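PDB 3LWS: aromatic amino acid beta-eliminating lyase/threonine aldolase from Exiguobacterium sibiricum, which belongs to the fold-type I family of pyridoxal phosphate-dependent enzymes and carries that cofactor covalently bound to the chain. Local coordinates for residues V91-L96 against G106-H111; A74-L79 against C97-H102. One frame throughout, in Å; residues are numbered along the deposited sequence.

Interactions 1 and 2 alternate along the chain and sit together, their centres about 6 Å apart, in the large domain around the seven-stranded sheet. The carboxylate of E100, in the segment 97-102, ties them: its OE1 lies 2.5 Å from Y93 OH, a probable hydrogen bond, and its OE2 makes a salt bridge of 2.8 Å to K108 NZ. Y93 and K108 come from the two sides of interaction 1. The apolar side is shared too, since L107 also packs on Q76, L79 and L99. Both contacts touch the second subunit. Neither includes K206, the residue modified by pyridoxal phosphate; Q75 of interaction 2 hydrogen-bonds to H173 and D175 of strand 171-176.

Interaction 1: V91-L96 against G106-H111; sequences VAYHPL and GLKELH
V91 and L107 mark the nearest backbone approach, with CA atoms 10.3 Å apart, where strand 91-93 runs nearly antiparallel (170°) to helix 106-110. That gap is bridged by side chains alone. L107 does most of the work: its CG stands anti to the backbone N (chi1 -178°), which carries the isobutyl group off the helix toward the strand. One methyl, CD2, then serves two partners. It meets CG2 of V91 at 4.2 Å, the two side chains crossing at a slant, and it comes to the rim of the Y93 ring, near the ring plane, 4.2 Å from CE2. Further out along the same ring, K108 stretches its chain past the phenol, CE lying 4.4 Å from Y93 OH, on the way to E100. The strand and the helix belong to a beta-alpha-beta crossover: 90-93 leads through helices 98-101 and 106-110 into the neighbouring parallel strand 114-117, and T115 of that strand touches V91, Y93 and K108. No hydrogen bond passes between the two segments, so this contact rests on van der Waals packing, while the polar ends of Y93 and K108 are held by a third party, E100.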
loop_
_atom_site.group_PDB
_atom_site.type_symbol
_atom_site.label_atom_id
_atom_site.label_comp_id
_atom_site.label_asym_id
_atom_site.label_seq_id
_atom_site.Cartn_x
_atom_site.Cartn_y
_atom_site.Cartn_z
ATOM N N VAL A 91 0.351 -1.771 -25.835
ATOM C CA VAL A 91 -0.688 -2.628 -25.262
ATOM C C VAL A 91 -2.043 -2.136 -25.787
ATOM O O VAL A 91 -2.169 -0.986 -26.211
ATOM C CB VAL A 91 -0.629 -2.633 -23.718
ATOM C CG1 VAL A 91 0.766 -3.088 -23.223
ATOM C CG2 VAL A 91 -1.002 -1.275 -23.158
ATOM N N ALA A 92 -3.028 -3.009 -25.815
ATOM C CA ALA A 92 -4.345 -2.626 -26.229
ATOM C C ALA A 92 -5.426 -3.015 -25.197
ATOM O O ALA A 92 -5.349 -4.049 -24.492
ATOM C CB ALA A 92 -4.657 -3.199 -27.623
ATOM N N TYR A 93 -6.435 -2.165 -25.116
ATOM C CA TYR A 93 -7.574 -2.380 -24.243
ATOM C C TYR A 93 -8.733 -1.443 -24.611
ATOM O O TYR A 93 -8.614 -0.631 -25.536
ATOM C CB TYR A 93 -7.175 -2.226 -22.756
ATOM C CG TYR A 93 -6.366 -1.001 -22.353
ATOM C CD1 TYR A 93 -6.770 0.265 -22.694
ATOM C CD2 TYR A 93 -5.228 -1.128 -21.563
ATOM C CE1 TYR A 93 -6.041 1.404 -22.307
ATOM C CE2 TYR A 93 -4.518 0.019 -21.130
ATOM C CZ TYR A 93 -4.950 1.274 -21.538
ATOM O OH TYR A 93 -4.299 2.408 -21.170
ATOM N N HIS A 94 -9.863 -1.613 -23.925
ATOM C CA HIS A 94 -11.055 -0.747 -24.100
ATOM C C HIS A 94 -10.718 0.738 -23.781
ATOM O O HIS A 94 -9.934 0.993 -22.874
ATOM C CB HIS A 94 -12.184 -1.264 -23.170
ATOM C CG HIS A 94 -13.533 -0.669 -23.450
ATOM N ND1 HIS A 94 -13.969 0.518 -22.886
ATOM C CD2 HIS A 94 -14.530 -1.092 -24.263
ATOM C CE1 HIS A 94 -15.174 0.798 -23.353
ATOM N NE2 HIS A 94 -15.544 -0.169 -24.177
ATOM N N PRO A 95 -11.347 1.719 -24.489
ATOM C CA PRO A 95 -11.039 3.146 -24.185
ATOM C C PRO A 95 -11.325 3.598 -22.734
ATOM O O PRO A 95 -10.724 4.543 -22.259
ATOM C CB PRO A 95 -11.920 3.936 -25.160
ATOM C CG PRO A 95 -12.466 2.953 -26.161
ATOM C CD PRO A 95 -12.226 1.564 -25.667
ATOM N N LEU A 96 -12.222 2.920 -22.044
ATOM C CA LEU A 96 -12.527 3.232 -20.646
ATOM C C LEU A 96 -11.842 2.280 -19.659
ATOM O O LEU A 96 -12.284 2.126 -18.518
ATOM C CB LEU A 96 -14.049 3.261 -20.405
ATOM C CG LEU A 96 -14.836 4.178 -21.335
ATOM C CD1 LEU A 96 -16.334 4.337 -20.884
ATOM C CD2 LEU A 96 -14.124 5.513 -21.467
ATOM N N GLY A 106 -0.841 6.582 -15.008
ATOM C CA GLY A 106 0.272 5.904 -14.342
ATOM C C GLY A 106 1.070 5.023 -15.263
ATOM O O GLY A 106 2.285 5.143 -15.305
ATOM N N LEU A 107 0.385 4.168 -16.036
ATOM C CA LEU A 107 1.062 3.266 -16.982
ATOM C C LEU A 107 2.049 4.023 -17.911
ATOM O O LEU A 107 3.217 3.646 -18.059
ATOM C CB LEU A 107 0.019 2.537 -17.852
ATOM C CG LEU A 107 0.528 1.506 -18.870
ATOM C CD1 LEU A 107 1.444 0.458 -18.176
ATOM C CD2 LEU A 107 -0.665 0.842 -19.565
ATOM N N LYS A 108 1.575 5.112 -18.495
ATOM C CA LYS A 108 2.344 5.847 -19.472
ATOM C C LYS A 108 3.371 6.763 -18.833
ATOM O O LYS A 108 4.347 7.098 -19.470
ATOM C CB LYS A 108 1.421 6.666 -20.379
ATOM C CG LYS A 108 0.381 5.846 -21.162
ATOM C CD LYS A 108 -0.657 6.754 -21.835
ATOM C CE LYS A 108 -1.950 6.020 -22.200
ATOM N NZ LYS A 108 -3.076 6.939 -22.641
ATOM N N GLU A 109 3.157 7.176 -17.591
ATOM C CA GLU A 109 4.095 8.076 -16.934
ATOM C C GLU A 109 5.214 7.257 -16.359
ATOM O O GLU A 109 6.315 7.738 -16.297
ATOM C CB GLU A 109 3.408 8.874 -15.820
ATOM C CG GLU A 109 2.378 9.884 -16.330
ATOM C CD GLU A 109 2.989 11.192 -16.889
ATOM O OE1 GLU A 109 4.118 11.572 -16.525
ATOM O OE2 GLU A 109 2.321 11.853 -17.703
ATOM N N LEU A 110 4.929 6.007 -15.964
ATOM C CA LEU A 110 5.906 5.164 -15.268
ATOM C C LEU A 110 6.641 4.137 -16.134
ATOM O O LEU A 110 7.652 3.579 -15.704
ATOM C CB LEU A 110 5.226 4.479 -14.070
ATOM C CG LEU A 110 4.907 5.432 -12.909
ATOM C CD1 LEU A 110 4.060 4.701 -11.942
ATOM C CD2 LEU A 110 6.215 5.998 -12.245
ATOM N N HIS A 111 6.155 3.910 -17.349
ATOM C CA HIS A 111 6.760 2.973 -18.280
ATOM C C HIS A 111 6.683 3.528 -19.704
ATOM O O HIS A 111 5.748 4.267 -20.037
ATOM C CB HIS A 111 6.037 1.620 -18.210
ATOM C CG HIS A 111 5.869 1.120 -16.819
ATOM N ND1 HIS A 111 6.828 0.360 -16.181
ATOM C CD2 HIS A 111 4.881 1.325 -15.921
ATOM C CE1 HIS A 111 6.428 0.104 -14.954
ATOM N NE2 HIS A 111 5.254 0.688 -14.766
#

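Interaction 2: A74-L79 against C97-H102; sequences AQQVAL and CHLEIH
L99 meets Q75, Q76 and L79 by pushing its isobutyl group against one side of helix 71-86, and the closest contacts between the two segments are all made by its two methyls. Both CD1 and CD2 touch Q75 CB at 4.1 Å, and CD1 also lies 3.7 Å from Q75 NE2. CD2 goes on to L79 CD1 at 3.9 Å, where the two leucines meet end to end. The same methyl rests on the helix backbone, 3.8 Å from Q76 N, while the side chains of Q76 and L99 run alongside each other, pointing opposite ways. The second torsion of L99, 95°, is well away from a staggered value. L107 and L140 also touch L99, so the leucine is buried between helices and sheet.

This is the large domain of a fold-type I enzyme, in which helices pack on a mostly parallel seven-stranded sheet; helix 71-86 follows edge strand 64-68, and the short helix 98-101 follows strand 90-93.

No hydrogen bond joins the segments directly, but both glutamine amides are fixed from outside. Q75 gives NE2 to D175 OD2 and takes H173 NE2 on OE1, which settles the rotation of the amide beside L99. Q76 takes Y233 OH on OE1, and its NE2 bonds to the carbonyl of R232 of the second subunit and to OE1 of E103, whose other oxygen binds H98 ND1 and so makes that carboxylate an indirect bridge.

Within 97-102, C97 is the N-cap of the helix, its SG accepting a weak bond of 3.6 Å from L99 N. The opening backbone bonds of the helix, i+3 and i+4, run to C97 O from E100 N (2.9 Å) and I101 N (3.1 Å). One turn on, H102 CB lies over the centre of the H98 ring.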
loop_
_atom_site.group_PDB
_atom_site.type_symbol
_atom_site.label_atom_id
_atom_site.label_comp_id
_atom_site.label_asym_id
_atom_site.label_seq_id
_atom_site.Cartn_x
_atom_site.Cartn_y
_atom_site.Cartn_z
ATOM N N ALA A 74 -0.747 -3.510 -9.492
ATOM C CA ALA A 74 -0.773 -4.852 -10.043
ATOM C C ALA A 74 -0.849 -4.893 -11.602
ATOM O O ALA A 74 -0.071 -5.599 -12.255
ATOM C CB ALA A 74 -1.917 -5.660 -9.405
ATOM N N GLN A 75 -1.731 -4.114 -12.201
ATOM C CA GLN A 75 -1.939 -4.252 -13.667
ATOM C C GLN A 75 -0.892 -3.522 -14.509
ATOM O O GLN A 75 -0.538 -3.994 -15.585
ATOM C CB GLN A 75 -3.337 -3.836 -14.058
ATOM C CG GLN A 75 -4.351 -4.708 -13.455
ATOM C CD GLN A 75 -5.644 -4.645 -14.120
ATOM O OE1 GLN A 75 -6.065 -5.644 -14.750
ATOM N NE2 GLN A 75 -6.336 -3.489 -14.006
ATOM N N GLN A 76 -0.401 -2.395 -13.990
ATOM C CA GLN A 76 0.753 -1.711 -14.555
ATOM C C GLN A 76 1.942 -2.637 -14.582
ATOM O O GLN A 76 2.606 -2.789 -15.626
ATOM C CB GLN A 76 1.103 -0.459 -13.766
ATOM C CG GLN A 76 0.236 0.720 -14.135
ATOM C CD GLN A 76 0.467 1.913 -13.252
ATOM O OE1 GLN A 76 1.588 2.167 -12.820
ATOM N NE2 GLN A 76 -0.589 2.680 -12.996
ATOM N N VAL A 77 2.184 -3.297 -13.454
ATOM C CA VAL A 77 3.278 -4.264 -13.413
ATOM C C VAL A 77 3.104 -5.410 -14.417
ATOM O O VAL A 77 4.064 -5.805 -15.089
ATOM C CB VAL A 77 3.474 -4.834 -12.022
ATOM C CG1 VAL A 77 4.450 -6.079 -12.103
ATOM C CG2 VAL A 77 3.990 -3.763 -11.110
ATOM N N ALA A 78 1.889 -5.935 -14.520
ATOM C CA ALA A 78 1.604 -7.060 -15.441
ATOM C C ALA A 78 1.959 -6.666 -16.873
ATOM O O ALA A 78 2.709 -7.385 -17.563
ATOM C CB ALA A 78 0.139 -7.482 -15.375
ATOM N N LEU A 79 1.420 -5.523 -17.293
ATOM C CA LEU A 79 1.599 -5.030 -18.674
ATOM C C LEU A 79 3.079 -4.792 -19.001
ATOM O O LEU A 79 3.572 -5.203 -20.072
ATOM C CB LEU A 79 0.768 -3.766 -18.936
ATOM C CG LEU A 79 -0.766 -3.907 -18.996
ATOM C CD1 LEU A 79 -1.414 -2.656 -19.488
ATOM C CD2 LEU A 79 -1.167 -4.998 -19.882
ATOM N N CYS A 97 -10.723 1.689 -20.078
ATOM C CA CYS A 97 -9.956 0.815 -19.219
ATOM C C CYS A 97 -9.483 1.612 -17.998
ATOM O O CYS A 97 -9.136 2.789 -18.101
ATOM C CB CYS A 97 -8.771 0.242 -19.984
ATOM S SG CYS A 97 -7.577 -0.716 -18.998
ATOM N N HIS A 98 -9.487 0.970 -16.842
ATOM C CA HIS A 98 -9.058 1.630 -15.589
ATOM C C HIS A 98 -7.708 2.318 -15.719
ATOM O O HIS A 98 -7.517 3.453 -15.220
ATOM C CB HIS A 98 -9.029 0.608 -14.441
ATOM C CG HIS A 98 -9.089 1.214 -13.066
ATOM N ND1 HIS A 98 -7.968 1.643 -12.388
ATOM C CD2 HIS A 98 -10.138 1.449 -12.247
ATOM C CE1 HIS A 98 -8.329 2.128 -11.214
ATOM N NE2 HIS A 98 -9.636 1.991 -11.092
ATOM N N LEU A 99 -6.774 1.645 -16.401
ATOM C CA LEU A 99 -5.421 2.188 -16.584
ATOM C C LEU A 99 -5.401 3.482 -17.426
ATOM O O LEU A 99 -4.520 4.289 -17.272
ATOM C CB LEU A 99 -4.463 1.156 -17.220
ATOM C CG LEU A 99 -4.160 -0.068 -16.335
ATOM C CD1 LEU A 99 -5.085 -1.210 -16.670
ATOM C CD2 LEU A 99 -2.720 -0.552 -16.427
ATOM N N GLU A 100 -6.380 3.635 -18.301
ATOM C CA GLU A 100 -6.500 4.763 -19.202
ATOM C C GLU A 100 -7.131 5.971 -18.544
ATOM O O GLU A 100 -6.696 7.110 -18.784
ATOM C CB GLU A 100 -7.360 4.374 -20.418
ATOM C CG GLU A 100 -7.317 5.412 -21.556
ATOM C CD GLU A 100 -5.960 5.488 -22.233
ATOM O OE1 GLU A 100 -5.050 4.672 -21.908
ATOM O OE2 GLU A 100 -5.814 6.352 -23.119
ATOM N N ILE A 101 -8.155 5.731 -17.720
ATOM C CA ILE A 101 -8.969 6.847 -17.185
ATOM C C ILE A 101 -8.953 7.030 -15.659
ATOM O O ILE A 101 -9.374 8.052 -15.177
ATOM C CB ILE A 101 -10.441 6.749 -17.656
ATOM C CG1 ILE A 101 -11.102 5.481 -17.075
ATOM C CG2 ILE A 101 -10.510 6.790 -19.220
ATOM C CD1 ILE A 101 -12.562 5.237 -17.452
ATOM N N HIS A 102 -8.472 6.080 -14.883
ATOM C CA HIS A 102 -8.622 6.232 -13.433
ATOM C C HIS A 102 -7.275 6.182 -12.661
ATOM O O HIS A 102 -7.285 6.109 -11.445
ATOM C CB HIS A 102 -9.584 5.169 -12.903
ATOM C CG HIS A 102 -11.014 5.378 -13.280
ATOM N ND1 HIS A 102 -11.717 6.503 -12.914
ATOM C CD2 HIS A 102 -11.887 4.588 -13.948
ATOM C CE1 HIS A 102 -12.959 6.405 -13.350
ATOM N NE2 HIS A 102 -13.090 5.257 -13.985
#